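Local structure of thiamine pyrophosphokinase (Candida albicans, 2G9Z) at the interface of chains A and B. The protein catalyses the transfer of a pyrophosphate group from ATP to thiamine, giving thiamine pyrophosphate, the cofactor form of vitamin B1. Residues are numbered along the deposited sequence; one frame, centred on the assembly and turned at random. Chains: chain A/B, thiamine pyrophosphokinase.

Contact 1: the interface of chains A and B. Residues chain A 246, 277-279, 334; chain B 216-218.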
ATOM      1  N   ASP A 246       2.836  -4.054 -10.404  1.00 25.69           N
ATOM      2  CA  ASP A 246       1.776  -5.020 -10.616  1.00 24.78           C
ATOM      3  C   ASP A 246       0.433  -4.462 -11.071  1.00 22.48           C
ATOM      4  O   ASP A 246       0.291  -3.279 -11.372  1.00 21.00           O
ATOM      5  CB  ASP A 246       1.565  -5.776  -9.300  1.00 27.77           C
ATOM      6  CG  ASP A 246       1.491  -4.837  -8.097  1.00 29.66           C
ATOM      7  OD1 ASP A 246       0.786  -3.810  -8.186  1.00 32.45           O
ATOM      8  OD2 ASP A 246       2.131  -5.118  -7.058  1.00 27.86           O
ATOM      9  N   THR A 277       4.525 -13.745  -9.566  1.00 15.15           N
ATOM     10  CA  THR A 277       4.177 -13.580  -8.162  1.00 13.66           C
ATOM     11  C   THR A 277       2.798 -12.941  -8.001  1.00 12.84           C
ATOM     12  O   THR A 277       2.385 -12.127  -8.823  1.00 13.74           O
ATOM     13  CB  THR A 277       5.217 -12.696  -7.453  1.00 16.25           C
ATOM     14  OG1 THR A 277       6.469 -13.386  -7.416  1.00 18.20           O
ATOM     15  CG2 THR A 277       4.772 -12.366  -6.038  1.00 15.44           C
ATOM     16  N   CYS A 278       2.088 -13.312  -6.940  1.00 12.37           N
ATOM     17  CA  CYS A 278       0.768 -12.743  -6.681  1.00 12.58           C
ATOM     18  C   CYS A 278       0.450 -12.781  -5.192  1.00 12.75           C
ATOM     19  O   CYS A 278       1.168 -13.396  -4.402  1.00 11.31           O
ATOM     20  CB  CYS A 278      -0.317 -13.499  -7.459  1.00 11.91           C
ATOM     21  SG  CYS A 278      -0.537 -15.214  -6.942  1.00 15.81           S
ATOM     22  N   GLY A 279      -0.630 -12.108  -4.817  1.00 12.34           N
ATOM     23  CA  GLY A 279      -1.023 -12.077  -3.424  1.00 12.63           C
ATOM     24  C   GLY A 279      -2.515 -11.907  -3.285  1.00 11.83           C
ATOM     25  O   GLY A 279      -3.169 -11.398  -4.185  1.00 13.13           O
ATOM     26  N   ASN A 334      -3.294  -9.033  -6.211  1.00 12.64           N
ATOM     27  CA  ASN A 334      -2.310  -8.319  -7.002  1.00 12.55           C
ATOM     28  C   ASN A 334      -1.504  -9.377  -7.728  1.00 13.59           C
ATOM     29  O   ASN A 334      -1.252 -10.452  -7.188  1.00 15.61           O
ATOM     30  CB  ASN A 334      -1.370  -7.478  -6.126  1.00 12.26           C
ATOM     31  CG  ASN A 334      -0.417  -8.325  -5.300  1.00 14.64           C
ATOM     32  OD1 ASN A 334      -0.835  -9.073  -4.422  1.00 14.96           O
ATOM     33  ND2 ASN A 334       0.875  -8.200  -5.574  1.00 14.18           N
TER
ATOM     34  N   ARG B 216       6.020  -4.013  -4.514  1.00 20.46           N
ATOM     35  CA  ARG B 216       4.989  -4.998  -4.820  1.00 18.45           C
ATOM     36  C   ARG B 216       3.916  -4.864  -3.732  1.00 17.11           C
ATOM     37  O   ARG B 216       4.225  -4.864  -2.542  1.00 18.46           O
ATOM     38  CB  ARG B 216       5.601  -6.400  -4.822  1.00 19.86           C
ATOM     39  CG  ARG B 216       5.062  -7.317  -5.907  1.00 20.77           C
ATOM     40  CD  ARG B 216       5.800  -8.641  -5.884  1.00 21.08           C
ATOM     41  NE  ARG B 216       5.558  -9.350  -4.631  1.00 19.77           N
ATOM     42  CZ  ARG B 216       6.410 -10.206  -4.081  1.00 23.17           C
ATOM     43  NH1 ARG B 216       7.573 -10.454  -4.669  1.00 22.49           N
ATOM     44  NH2 ARG B 216       6.091 -10.825  -2.952  1.00 19.65           N
ATOM     45  N   PHE B 217       2.660  -4.744  -4.144  1.00 15.44           N
ATOM     46  CA  PHE B 217       1.573  -4.552  -3.199  1.00 14.72           C
ATOM     47  C   PHE B 217       1.393  -5.623  -2.127  1.00 14.44           C
ATOM     48  O   PHE B 217       1.107  -5.298  -0.973  1.00 14.13           O
ATOM     49  CB  PHE B 217       0.253  -4.344  -3.946  1.00 15.34           C
ATOM     50  CG  PHE B 217      -0.808  -3.703  -3.102  1.00 16.85           C
ATOM     51  CD1 PHE B 217      -0.585  -2.458  -2.519  1.00 18.59           C
ATOM     52  CD2 PHE B 217      -2.017  -4.344  -2.870  1.00 18.03           C
ATOM     53  CE1 PHE B 217      -1.552  -1.862  -1.718  1.00 19.06           C
ATOM     54  CE2 PHE B 217      -2.989  -3.756  -2.069  1.00 19.24           C
ATOM     55  CZ  PHE B 217      -2.753  -2.512  -1.494  1.00 18.10           C
ATOM     56  N   ASP B 218       1.558  -6.892  -2.482  1.00 14.42           N
ATOM     57  CA  ASP B 218       1.397  -7.939  -1.474  1.00 14.96           C
ATOM     58  C   ASP B 218       2.443  -7.792  -0.365  1.00 13.92           C
ATOM     59  O   ASP B 218       2.182  -8.138   0.785  1.00 13.49           O
ATOM     60  CB  ASP B 218       1.472  -9.333  -2.110  1.00 13.00           C
ATOM     61  CG  ASP B 218       2.826  -9.637  -2.727  1.00 16.08           C
ATOM     62  OD1 ASP B 218       3.237  -8.916  -3.658  1.00 18.10           O
ATOM     63  OD2 ASP B 218       3.477 -10.607  -2.278  1.00 15.05           O
TER

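Contact 2: the interface of chains A and B. Residues chain A 228, 232, 284-286; chain B 306-308.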
ATOM      1  N   TYR A 228     -13.242  -1.538  -2.949  1.00 14.61           N
ATOM      2  CA  TYR A 228     -14.226  -2.371  -2.260  1.00 16.24           C
ATOM      3  C   TYR A 228     -15.620  -1.744  -2.274  1.00 16.52           C
ATOM      4  O   TYR A 228     -16.621  -2.436  -2.471  1.00 19.04           O
ATOM      5  CB  TYR A 228     -13.811  -2.593  -0.803  1.00 13.55           C
ATOM      6  CG  TYR A 228     -12.766  -3.666  -0.577  1.00 13.97           C
ATOM      7  CD1 TYR A 228     -13.097  -5.022  -0.654  1.00 14.34           C
ATOM      8  CD2 TYR A 228     -11.463  -3.328  -0.222  1.00 14.98           C
ATOM      9  CE1 TYR A 228     -12.152  -6.013  -0.372  1.00 14.35           C
ATOM     10  CE2 TYR A 228     -10.510  -4.308   0.058  1.00 14.01           C
ATOM     11  CZ  TYR A 228     -10.865  -5.646  -0.014  1.00 13.25           C
ATOM     12  OH  TYR A 228      -9.941  -6.607   0.303  1.00 12.17           O
ATOM     13  N   GLU A 232     -19.204  -2.977  -4.260  1.00 23.11           N
ATOM     14  CA  GLU A 232     -20.402  -3.192  -3.471  1.00 25.12           C
ATOM     15  C   GLU A 232     -21.556  -2.393  -4.084  1.00 26.28           C
ATOM     16  O   GLU A 232     -22.666  -2.904  -4.242  1.00 27.72           O
ATOM     17  CB  GLU A 232     -20.146  -2.744  -2.030  1.00 28.00           C
ATOM     18  CG  GLU A 232     -21.300  -2.979  -1.075  1.00 33.56           C
ATOM     19  CD  GLU A 232     -20.910  -2.712   0.366  1.00 35.38           C
ATOM     20  OE1 GLU A 232     -20.059  -3.454   0.896  1.00 39.03           O
ATOM     21  OE2 GLU A 232     -21.450  -1.760   0.968  1.00 39.78           O
ATOM     22  N   SER A 284     -10.612  -5.651   3.591  1.00 20.81           N
ATOM     23  CA  SER A 284     -11.947  -5.124   3.887  1.00 22.53           C
ATOM     24  C   SER A 284     -12.338  -5.316   5.353  1.00 24.63           C
ATOM     25  O   SER A 284     -11.570  -5.847   6.146  1.00 25.86           O
ATOM     26  CB  SER A 284     -12.996  -5.808   3.011  1.00 21.25           C
ATOM     27  OG  SER A 284     -13.256  -7.118   3.478  1.00 22.49           O
ATOM     28  N   ASN A 285     -13.552  -4.890   5.693  1.00 27.61           N
ATOM     29  CA  ASN A 285     -14.063  -5.001   7.053  1.00 33.25           C
ATOM     30  C   ASN A 285     -14.804  -6.323   7.256  1.00 35.35           C
ATOM     31  O   ASN A 285     -15.506  -6.508   8.250  1.00 37.42           O
ATOM     32  CB  ASN A 285     -14.995  -3.820   7.358  1.00 33.80           C
ATOM     33  CG  ASN A 285     -16.296  -3.884   6.580  1.00 36.31           C
ATOM     34  OD1 ASN A 285     -16.367  -4.493   5.513  1.00 37.29           O
ATOM     35  ND2 ASN A 285     -17.330  -3.236   7.105  1.00 38.06           N
ATOM     36  N   LYS A 286     -14.653  -7.232   6.300  1.00 36.44           N
ATOM     37  CA  LYS A 286     -15.284  -8.544   6.381  1.00 36.84           C
ATOM     38  C   LYS A 286     -14.177  -9.567   6.609  1.00 36.77           C
ATOM     39  O   LYS A 286     -13.433  -9.906   5.686  1.00 36.25           O
ATOM     40  CB  LYS A 286     -16.030  -8.857   5.082  1.00 37.35           C
ATOM     41  CG  LYS A 286     -17.184  -7.910   4.782  1.00 39.97           C
ATOM     42  CD  LYS A 286     -18.259  -7.986   5.858  1.00 41.80           C
ATOM     43  CE  LYS A 286     -19.450  -7.097   5.530  1.00 43.33           C
ATOM     44  NZ  LYS A 286     -19.085  -5.654   5.468  1.00 44.40           N
TER
ATOM     45  N   GLU B 306     -13.445   2.465   9.096  1.00 16.55           N
ATOM     46  CA  GLU B 306     -13.249   1.077   8.692  1.00 18.44           C
ATOM     47  C   GLU B 306     -13.179   0.991   7.179  1.00 16.46           C
ATOM     48  O   GLU B 306     -13.678   1.872   6.486  1.00 16.33           O
ATOM     49  CB  GLU B 306     -14.406   0.204   9.193  1.00 19.61           C
ATOM     50  CG  GLU B 306     -15.727   0.404   8.450  1.00 24.19           C
ATOM     51  CD  GLU B 306     -16.868  -0.410   9.060  1.00 30.05           C
ATOM     52  OE1 GLU B 306     -16.656  -1.597   9.386  1.00 33.58           O
ATOM     53  OE2 GLU B 306     -17.978   0.135   9.206  1.00 32.79           O
ATOM     54  N   MET B 307     -12.547  -0.059   6.667  1.00 16.94           N
ATOM     55  CA  MET B 307     -12.473  -0.249   5.226  1.00 17.93           C
ATOM     56  C   MET B 307     -13.906  -0.570   4.824  1.00 20.06           C
ATOM     57  O   MET B 307     -14.643  -1.175   5.600  1.00 19.89           O
ATOM     58  CB  MET B 307     -11.525  -1.397   4.878  1.00 16.92           C
ATOM     59  CG  MET B 307     -10.064  -1.084   5.160  1.00 13.82           C
ATOM     60  SD  MET B 307      -9.476   0.424   4.320  1.00 18.36           S
ATOM     61  CE  MET B 307      -9.096  -0.208   2.684  1.00 18.87           C
ATOM     62  N   LEU B 308     -14.288  -0.152   3.622  1.00 22.05           N
ATOM     63  CA  LEU B 308     -15.652  -0.315   3.118  1.00 24.37           C
ATOM     64  C   LEU B 308     -16.536   0.709   3.811  1.00 23.45           C
ATOM     65  O   LEU B 308     -17.760   0.611   3.790  1.00 24.84           O
ATOM     66  CB  LEU B 308     -16.210  -1.721   3.368  1.00 25.07           C
ATOM     67  CG  LEU B 308     -15.958  -2.664   2.197  1.00 26.99           C
ATOM     68  CD1 LEU B 308     -14.527  -3.138   2.284  1.00 27.47           C
ATOM     69  CD2 LEU B 308     -16.923  -3.843   2.218  1.00 25.42           C
TER

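Contact 3: the interface of chains A and B. Residues chain A 306-308; chain B 225, 228, 232, 284-285.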
ATOM      1  N   GLU A 306      -6.938 -13.076   7.031  1.00 18.40           N
ATOM      2  CA  GLU A 306      -7.352 -11.800   7.600  1.00 19.41           C
ATOM      3  C   GLU A 306      -6.137 -11.042   8.112  1.00 17.72           C
ATOM      4  O   GLU A 306      -5.094 -11.637   8.384  1.00 15.22           O
ATOM      5  CB  GLU A 306      -8.353 -12.021   8.746  1.00 22.14           C
ATOM      6  CG  GLU A 306      -7.767 -12.629  10.017  1.00 27.18           C
ATOM      7  CD  GLU A 306      -8.831 -12.907  11.073  1.00 31.78           C
ATOM      8  OE1 GLU A 306      -9.703 -12.038  11.294  1.00 35.92           O
ATOM      9  OE2 GLU A 306      -8.794 -13.990  11.689  1.00 35.69           O
ATOM     10  N   MET A 307      -6.257  -9.724   8.208  1.00 18.16           N
ATOM     11  CA  MET A 307      -5.163  -8.924   8.727  1.00 17.77           C
ATOM     12  C   MET A 307      -5.103  -9.296  10.205  1.00 19.57           C
ATOM     13  O   MET A 307      -6.138  -9.589  10.811  1.00 18.80           O
ATOM     14  CB  MET A 307      -5.450  -7.431   8.527  1.00 17.65           C
ATOM     15  CG  MET A 307      -5.433  -7.011   7.066  1.00 13.64           C
ATOM     16  SD  MET A 307      -3.865  -7.387   6.214  1.00 17.24           S
ATOM     17  CE  MET A 307      -2.900  -5.886   6.587  1.00 17.64           C
ATOM     18  N   LEU A 308      -3.900  -9.301  10.773  1.00 21.10           N
ATOM     19  CA  LEU A 308      -3.698  -9.699  12.167  1.00 24.78           C
ATOM     20  C   LEU A 308      -3.701 -11.222  12.197  1.00 24.82           C
ATOM     21  O   LEU A 308      -3.782 -11.837  13.255  1.00 28.06           O
ATOM     22  CB  LEU A 308      -4.814  -9.176  13.076  1.00 26.19           C
ATOM     23  CG  LEU A 308      -4.721  -7.756  13.630  1.00 28.33           C
ATOM     24  CD1 LEU A 308      -3.735  -7.703  14.789  1.00 28.31           C
ATOM     25  CD2 LEU A 308      -4.325  -6.819  12.512  1.00 29.46           C
TER
ATOM     26  N   ASN B 225       0.530  -6.053   7.901  1.00 11.93           N
ATOM     27  CA  ASN B 225      -0.002  -7.163   8.676  1.00 14.52           C
ATOM     28  C   ASN B 225       0.939  -7.446   9.845  1.00 14.38           C
ATOM     29  O   ASN B 225       0.510  -7.527  10.997  1.00 15.94           O
ATOM     30  CB  ASN B 225      -0.148  -8.400   7.784  1.00 13.70           C
ATOM     31  CG  ASN B 225      -0.796  -9.567   8.504  1.00 15.55           C
ATOM     32  OD1 ASN B 225      -1.717  -9.386   9.292  1.00 17.49           O
ATOM     33  ND2 ASN B 225      -0.321 -10.777   8.219  1.00 13.19           N
ATOM     34  N   TYR B 228       0.844  -4.896  12.752  1.00 14.17           N
ATOM     35  CA  TYR B 228      -0.235  -5.112  13.706  1.00 14.53           C
ATOM     36  C   TYR B 228       0.068  -6.320  14.589  1.00 14.47           C
ATOM     37  O   TYR B 228      -0.140  -6.281  15.801  1.00 16.50           O
ATOM     38  CB  TYR B 228      -1.557  -5.365  12.980  1.00 12.84           C
ATOM     39  CG  TYR B 228      -2.288  -4.129  12.499  1.00 11.78           C
ATOM     40  CD1 TYR B 228      -2.943  -3.280  13.397  1.00 12.92           C
ATOM     41  CD2 TYR B 228      -2.372  -3.836  11.141  1.00 14.09           C
ATOM     42  CE1 TYR B 228      -3.676  -2.168  12.944  1.00 14.51           C
ATOM     43  CE2 TYR B 228      -3.097  -2.733  10.678  1.00 14.43           C
ATOM     44  CZ  TYR B 228      -3.749  -1.908  11.582  1.00 12.98           C
ATOM     45  OH  TYR B 228      -4.500  -0.851  11.113  1.00 13.24           O
ATOM     46  N   GLU B 232       0.797  -6.579  18.824  1.00 24.20           N
ATOM     47  CA  GLU B 232      -0.043  -7.419  19.656  1.00 26.75           C
ATOM     48  C   GLU B 232       0.831  -8.393  20.449  1.00 26.63           C
ATOM     49  O   GLU B 232       0.593  -8.629  21.632  1.00 27.72           O
ATOM     50  CB  GLU B 232      -1.040  -8.176  18.773  1.00 29.76           C
ATOM     51  CG  GLU B 232      -2.061  -8.998  19.532  1.00 36.52           C
ATOM     52  CD  GLU B 232      -3.275  -9.324  18.687  1.00 39.59           C
ATOM     53  OE1 GLU B 232      -4.019  -8.383  18.333  1.00 41.96           O
ATOM     54  OE2 GLU B 232      -3.483 -10.516  18.373  1.00 41.72           O
ATOM     55  N   SER B 284      -6.665  -3.350  10.094  1.00 21.26           N
ATOM     56  CA  SER B 284      -6.708  -4.602  10.853  1.00 22.59           C
ATOM     57  C   SER B 284      -8.071  -5.278  10.763  1.00 24.92           C
ATOM     58  O   SER B 284      -8.993  -4.761  10.138  1.00 26.49           O
ATOM     59  CB  SER B 284      -6.385  -4.349  12.321  1.00 20.33           C
ATOM     60  OG  SER B 284      -7.493  -3.755  12.970  1.00 20.42           O
ATOM     61  N   ASN B 285      -8.194  -6.431  11.414  1.00 28.52           N
ATOM     62  CA  ASN B 285      -9.438  -7.186  11.406  1.00 33.61           C
ATOM     63  C   ASN B 285     -10.380  -6.708  12.513  1.00 35.73           C
ATOM     64  O   ASN B 285     -11.452  -7.275  12.715  1.00 38.26           O
ATOM     65  CB  ASN B 285      -9.143  -8.685  11.571  1.00 34.72           C
ATOM     66  CG  ASN B 285      -8.859  -9.070  13.008  1.00 37.36           C
ATOM     67  OD1 ASN B 285      -8.037  -8.448  13.685  1.00 36.25           O
ATOM     68  ND2 ASN B 285      -9.540 -10.107  13.482  1.00 39.58           N
TER

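Contact 1: the interface of chains A and B
A:Asn334 and B:Asp218 meet at about a right angle, with their amide and carboxylate planes turned 23° apart. The amide nitrogen ND2 of A:Asn334 donates to OD1 of B:Asp218 at 3.1 Å. It approaches from above the carboxylate plane, 37° out of it. B:Arg216, of the same chain as the aspartate, lies nearly in that plane and grips the carboxylate side-on with two nitrogens. NE of B:Arg216 lies 2.6 Å from OD1 of B:Asp218, and NH2 of B:Arg216 lies 2.7 Å from OD2. Both oxygens use their syn lone pairs, and the two flat groups are nearly coplanar. OD1 thus accepts from both chains, and the salt bridge should hold the guanidinium group in place. A bend at chi3 (64°) turns the arginine back towards the aspartate. Over the centre of one guanidinium face sits the methyl CG2 of A:Thr277, 3.3 Å from CZ of B:Arg216. A further bond runs from the backbone N of B:Phe217 to the carboxylate oxygen OD2 of A:Asp246, at 3.0 Å and nearly straight. The acceptor caps the first turn of the helix, where its charge probably suits the helix dipole. The site joins the N-terminal end of helix 217-233 of chain B to strands 246-251, 277-281 and 331-336 of chain A.

Contact 2: the interface of chains A and B
B:Leu308 reaches across to A:Asn285, A:Tyr228 and A:Glu232 in this dimer contact of the thiamine pyrophosphokinase family. Among the residues here it buries the most surface, 98 Å². Its methyl CD1 points at the root of the tyrosine side chain, with CG of A:Tyr228 3.4 Å away. The other methyl, CD2, turns to the polar side. It lies 3.4 Å from the carboxylate oxygen OE1 of A:Glu232 and also approaches the amide oxygen OD1 of A:Asn285. The leucine and asparagine side chains cross at about a right angle. A:Asn285 comes next, with 54 Å² hidden. Its chi1 of 69° sets the amide between B:Leu308 and B:Glu306. Its CB packs on the carbonyl oxygen of B:Met307. The amide nitrogen ND2 of A:Asn285 donates to OE1 of B:Glu306 at 2.9 Å. The acceptor lies in the amide plane, but the donor stands well above the carboxylate plane, and the two planes are 82° apart. On the amide's other end, NZ of A:Lys286 is 3.0 Å from OD1 of A:Asn285, a hydrogen bond from well off the carbonyl direction, which may help to fix the amide's orientation. Within chain A, CB of A:Ser284 covers one face of the A:Tyr228 ring towards its rim.

Contact 3: the interface of chains A and B
The backbone N of A:Leu308 donates to the side-chain amide oxygen OD1 of B:Asn225 at 2.6 Å. The N-H meets this oxygen almost end-on, with a C=O...N angle of 171°. B:Asn225 lies on helix 217-233, and its CG is anti to the backbone N (chi1 -176°), which sends the amide out from the helix to the partner's loop. Beside this bond, the bent side chain of A:Met307 brings its methyl CE to 3.8 Å from CA of B:Asn225. A:Leu308 has 81 Å² of its surface hidden by chain B. CD2 comes up to CG of B:Tyr228 at 3.4 Å, while CD1 faces OE1 of B:Glu232 at 3.6 Å. CD2 also lies against CB of B:Ser284. CB and CG of A:Leu308 rest on the amide oxygen OD1 of B:Asn285, each at 3.4 Å, and the two side chains cross at about a right angle. The nitrogen ND2 of B:Asn285 is 2.9 Å from OE1 of A:Glu306, but the bond is bent and weak. The carboxylate and amide planes stand nearly perpendicular, 87° apart. In effect, loop 306-308 of chain A is set between the helix and the 284-285 loop of chain B. The fit combines a backbone-directed bond with a buried leucine, and it probably helps to hold the two subunits of the dimer together.

Contacts 2 and 3 are near twins under the two-fold axis; the leucine's two methyl groups are placed differently in the two copies. In each, loop 306-308 of one chain meets helix 217-233 and loop 284-285 of the other, with the chains exchanged. Their C-alpha centres lie about 14 Å apart. Contact 1 is about 19 Å from contact 2 and about 18 Å from contact 3. It shares helix 217-233 of chain B with contact 3: contact 1 uses its N-terminal end, contact 3 its later turns. B:Arg216 also belongs to a ligand pocket in this enzyme, so dimer assembly may help to position an active-site residue.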